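Glycerophosphoryl diester phosphodiesterase (PDB 3KS6) is a TIM-barrel protein of the glycerophosphoryl diester phosphodiesterase family that carries a bound magnesium ion. Local coordinates at residues Arg156-Leu165 with His180-Thr191. Residues are numbered along the deposited sequence; the frame is centred on the assembly and turned at random.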
# COMPACT_ATOMS: atom_id res chain seq x y z
N ARG A 156 -6.74 9.72 -1.77
CA ARG A 156 -5.87 9.11 -2.76
C ARG A 156 -4.44 9.61 -2.58
O ARG A 156 -4.24 10.79 -2.22
CB ARG A 156 -6.32 9.47 -4.18
CG ARG A 156 -7.69 8.95 -4.60
CD ARG A 156 -8.33 9.79 -5.73
NE ARG A 156 -8.80 11.12 -5.27
CZ ARG A 156 -8.29 12.31 -5.63
NH1 ARG A 156 -7.32 12.39 -6.52
NH2 ARG A 156 -8.77 13.43 -5.11
N LEU A 157 -3.46 8.75 -2.88
CA LEU A 157 -2.07 9.18 -2.93
C LEU A 157 -1.37 8.53 -4.12
O LEU A 157 -1.56 7.34 -4.38
CB LEU A 157 -1.32 8.94 -1.62
CG LEU A 157 -0.84 7.54 -1.28
CD1 LEU A 157 0.54 7.28 -1.78
CD2 LEU A 157 -0.88 7.27 0.23
N TRP A 158 -0.55 9.34 -4.80
CA TRP A 158 0.21 8.92 -5.97
C TRP A 158 1.58 8.47 -5.53
O TRP A 158 2.35 9.19 -4.89
CB TRP A 158 0.29 10.06 -6.97
CG TRP A 158 1.00 9.68 -8.24
CD1 TRP A 158 1.02 8.48 -8.85
CD2 TRP A 158 1.78 10.56 -9.06
NE1 TRP A 158 1.80 8.52 -9.99
CE2 TRP A 158 2.28 9.80 -10.12
CE3 TRP A 158 2.10 11.92 -8.98
CZ2 TRP A 158 3.08 10.36 -11.13
CZ3 TRP A 158 2.89 12.46 -9.95
CH2 TRP A 158 3.37 11.70 -11.02
N LEU A 159 1.87 7.22 -5.87
CA LEU A 159 3.17 6.61 -5.63
C LEU A 159 4.07 6.97 -6.78
O LEU A 159 3.79 6.64 -7.95
CB LEU A 159 3.03 5.10 -5.55
CG LEU A 159 2.15 4.61 -4.37
CD1 LEU A 159 1.76 3.12 -4.55
CD2 LEU A 159 2.93 4.83 -3.09
N VAL A 160 5.15 7.67 -6.43
CA VAL A 160 6.12 8.22 -7.41
C VAL A 160 7.42 7.41 -7.32
O VAL A 160 8.17 7.49 -6.32
CB VAL A 160 6.36 9.69 -7.11
CG1 VAL A 160 7.43 10.30 -8.07
CG2 VAL A 160 5.03 10.49 -7.20
N SER A 161 7.68 6.60 -8.34
CA SER A 161 8.85 5.73 -8.36
C SER A 161 10.15 6.54 -8.46
O SER A 161 10.14 7.67 -8.97
CB SER A 161 8.78 4.79 -9.55
OG SER A 161 8.83 5.55 -10.75
N PRO A 162 11.27 5.96 -8.00
CA PRO A 162 12.57 6.64 -8.19
C PRO A 162 12.81 7.13 -9.63
O PRO A 162 13.31 8.25 -9.81
CB PRO A 162 13.59 5.58 -7.70
CG PRO A 162 12.79 4.85 -6.59
CD PRO A 162 11.40 4.72 -7.22
N SER A 163 12.44 6.31 -10.63
CA SER A 163 12.61 6.66 -12.06
C SER A 163 11.81 7.87 -12.48
O SER A 163 12.33 8.78 -13.13
CB SER A 163 12.17 5.48 -12.93
OG SER A 163 13.10 4.46 -12.79
N VAL A 164 10.53 7.88 -12.12
CA VAL A 164 9.68 9.03 -12.40
C VAL A 164 10.22 10.29 -11.69
O VAL A 164 10.33 11.35 -12.31
CB VAL A 164 8.17 8.71 -12.05
CG1 VAL A 164 7.29 9.97 -12.09
CG2 VAL A 164 7.63 7.62 -13.02
N LEU A 165 10.60 10.16 -10.42
CA LEU A 165 11.07 11.31 -9.65
C LEU A 165 12.34 11.89 -10.26
O LEU A 165 12.48 13.10 -10.36
CB LEU A 165 11.34 10.92 -8.19
CG LEU A 165 11.85 12.03 -7.22
CD1 LEU A 165 10.89 13.24 -7.17
CD2 LEU A 165 12.02 11.45 -5.81
N HIS A 180 -3.62 16.86 -11.80
CA HIS A 180 -4.51 15.70 -11.62
C HIS A 180 -5.30 15.67 -10.30
O HIS A 180 -5.92 14.63 -9.94
CB HIS A 180 -3.66 14.47 -11.74
CG HIS A 180 -3.29 14.17 -13.16
ND1 HIS A 180 -3.96 13.21 -13.90
CD2 HIS A 180 -2.38 14.72 -13.99
CE1 HIS A 180 -3.44 13.16 -15.11
NE2 HIS A 180 -2.49 14.07 -15.20
N SER A 181 -5.33 16.80 -9.61
CA SER A 181 -6.06 16.92 -8.34
C SER A 181 -5.66 15.87 -7.32
O SER A 181 -6.51 15.35 -6.58
CB SER A 181 -7.59 16.88 -8.54
OG SER A 181 -8.01 17.90 -9.41
N ILE A 182 -4.36 15.59 -7.25
CA ILE A 182 -3.77 14.66 -6.28
C ILE A 182 -3.21 15.54 -5.16
O ILE A 182 -2.50 16.51 -5.43
CB ILE A 182 -2.66 13.75 -6.96
CG1 ILE A 182 -3.32 12.85 -8.04
CG2 ILE A 182 -1.92 12.89 -5.94
CD1 ILE A 182 -2.35 12.26 -9.03
N HIS A 183 -3.51 15.17 -3.92
CA HIS A 183 -3.14 15.97 -2.75
C HIS A 183 -2.04 15.37 -1.90
O HIS A 183 -1.64 15.99 -0.92
CB HIS A 183 -4.38 16.19 -1.89
CG HIS A 183 -5.52 16.75 -2.67
ND1 HIS A 183 -5.45 17.97 -3.30
CD2 HIS A 183 -6.73 16.23 -2.98
CE1 HIS A 183 -6.59 18.20 -3.93
NE2 HIS A 183 -7.37 17.15 -3.77
N GLU A 184 -1.53 14.20 -2.31
CA GLU A 184 -0.49 13.52 -1.57
C GLU A 184 0.32 12.64 -2.51
O GLU A 184 -0.26 12.00 -3.40
CB GLU A 184 -1.11 12.62 -0.50
CG GLU A 184 -0.10 11.88 0.34
CD GLU A 184 -0.68 11.12 1.53
OE1 GLU A 184 -1.86 11.31 1.91
OE2 GLU A 184 0.09 10.31 2.11
N ILE A 185 1.65 12.64 -2.34
CA ILE A 185 2.53 11.69 -3.05
C ILE A 185 3.26 10.84 -2.04
O ILE A 185 3.44 11.24 -0.87
CB ILE A 185 3.54 12.37 -4.04
CG1 ILE A 185 4.62 13.15 -3.28
CG2 ILE A 185 2.80 13.27 -5.00
CD1 ILE A 185 5.73 13.77 -4.16
N GLY A 186 3.72 9.67 -2.48
CA GLY A 186 4.58 8.82 -1.67
C GLY A 186 5.80 8.51 -2.51
O GLY A 186 5.66 8.11 -3.65
N VAL A 187 6.99 8.75 -1.95
CA VAL A 187 8.26 8.44 -2.60
C VAL A 187 9.00 7.35 -1.83
O VAL A 187 8.84 7.19 -0.59
CB VAL A 187 9.17 9.73 -2.77
CG1 VAL A 187 8.38 10.89 -3.43
CG2 VAL A 187 9.77 10.21 -1.43
N HIS A 188 9.87 6.60 -2.55
CA HIS A 188 10.79 5.65 -1.91
C HIS A 188 11.60 6.40 -0.85
O HIS A 188 12.13 7.47 -1.13
CB HIS A 188 11.74 5.06 -2.94
CG HIS A 188 12.49 3.85 -2.47
ND1 HIS A 188 13.41 3.87 -1.44
CD2 HIS A 188 12.46 2.58 -2.92
CE1 HIS A 188 13.90 2.65 -1.26
NE2 HIS A 188 13.34 1.85 -2.15
N ILE A 189 11.73 5.83 0.34
CA ILE A 189 12.44 6.48 1.44
C ILE A 189 13.85 6.90 1.05
O ILE A 189 14.34 7.94 1.47
CB ILE A 189 12.48 5.53 2.72
CG1 ILE A 189 13.05 6.23 3.95
CG2 ILE A 189 13.21 4.22 2.42
CD1 ILE A 189 12.41 7.54 4.28
N ASP A 190 14.53 6.09 0.23
CA ASP A 190 15.90 6.41 -0.18
C ASP A 190 16.00 7.62 -1.11
O ASP A 190 17.09 8.12 -1.30
CB ASP A 190 16.61 5.20 -0.81
CG ASP A 190 16.87 4.05 0.17
OD1 ASP A 190 16.84 4.26 1.40
OD2 ASP A 190 17.09 2.94 -0.35
N THR A 191 14.87 8.07 -1.68
CA THR A 191 14.81 9.29 -2.48
C THR A 191 14.29 10.53 -1.73
O THR A 191 14.25 11.63 -2.27
CB THR A 191 13.99 9.07 -3.77
OG1 THR A 191 12.59 8.93 -3.46
CG2 THR A 191 14.52 7.85 -4.54
O HOH W 1 -5.18 12.91 -3.54
O HOH W 2 -4.21 11.20 0.66
O HOH W 3 -9.76 16.37 -5.59
O HOH W 4 10.64 7.39 -5.20
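The guanidinium of R156 reaches across to the backbone of S181. NH1 of R156 donates to O of S181 at 3.1 Å, and NH2 adds a weak second bond. The oxygen lies close to the guanidinium plane. A bend at chi3 (-72°) turns the arginine tip to this spot. S181 has positive phi and ends helix 162-179 in a Schellman motif. One water joins O of R156 to N of H183.

Beyond, strands 156-160 and 184-188 run parallel. Both backbone polar atoms of W158 bond to strand 184-188: N donates to O of E184 (3.0 Å), and O accepts from N of G186 (2.8 Å). N of V160 bonds almost straight to O of G186 (2.9 Å).

On the helix side of the sheet, CB of W158 rests on CG2 of I182 (3.7 Å). CG2 of V160 meets CB of I185 and lies above the indole of W158, offset toward its rim. NE1 of that ring bonds to O of F140. On the opposite face, with L159, CB of L157 packs on the extended chain of E184, and CD2 lies 3.7 Å from OE2. OE1 of E184 forms a salt bridge with K227.

At the far end CD2 of L165 touches OG1 of T191 (3.5 Å), while CG of P162 meets CB of H188. Here the strands part, and one water joins O of V160, N of H188 and OG1 of T191.

The contact closes a beta-alpha-beta unit of the barrel. Backbone bonds and apolar packing hold its middle, and waters bridge where the strands separate. N of E184 is buried without a partner.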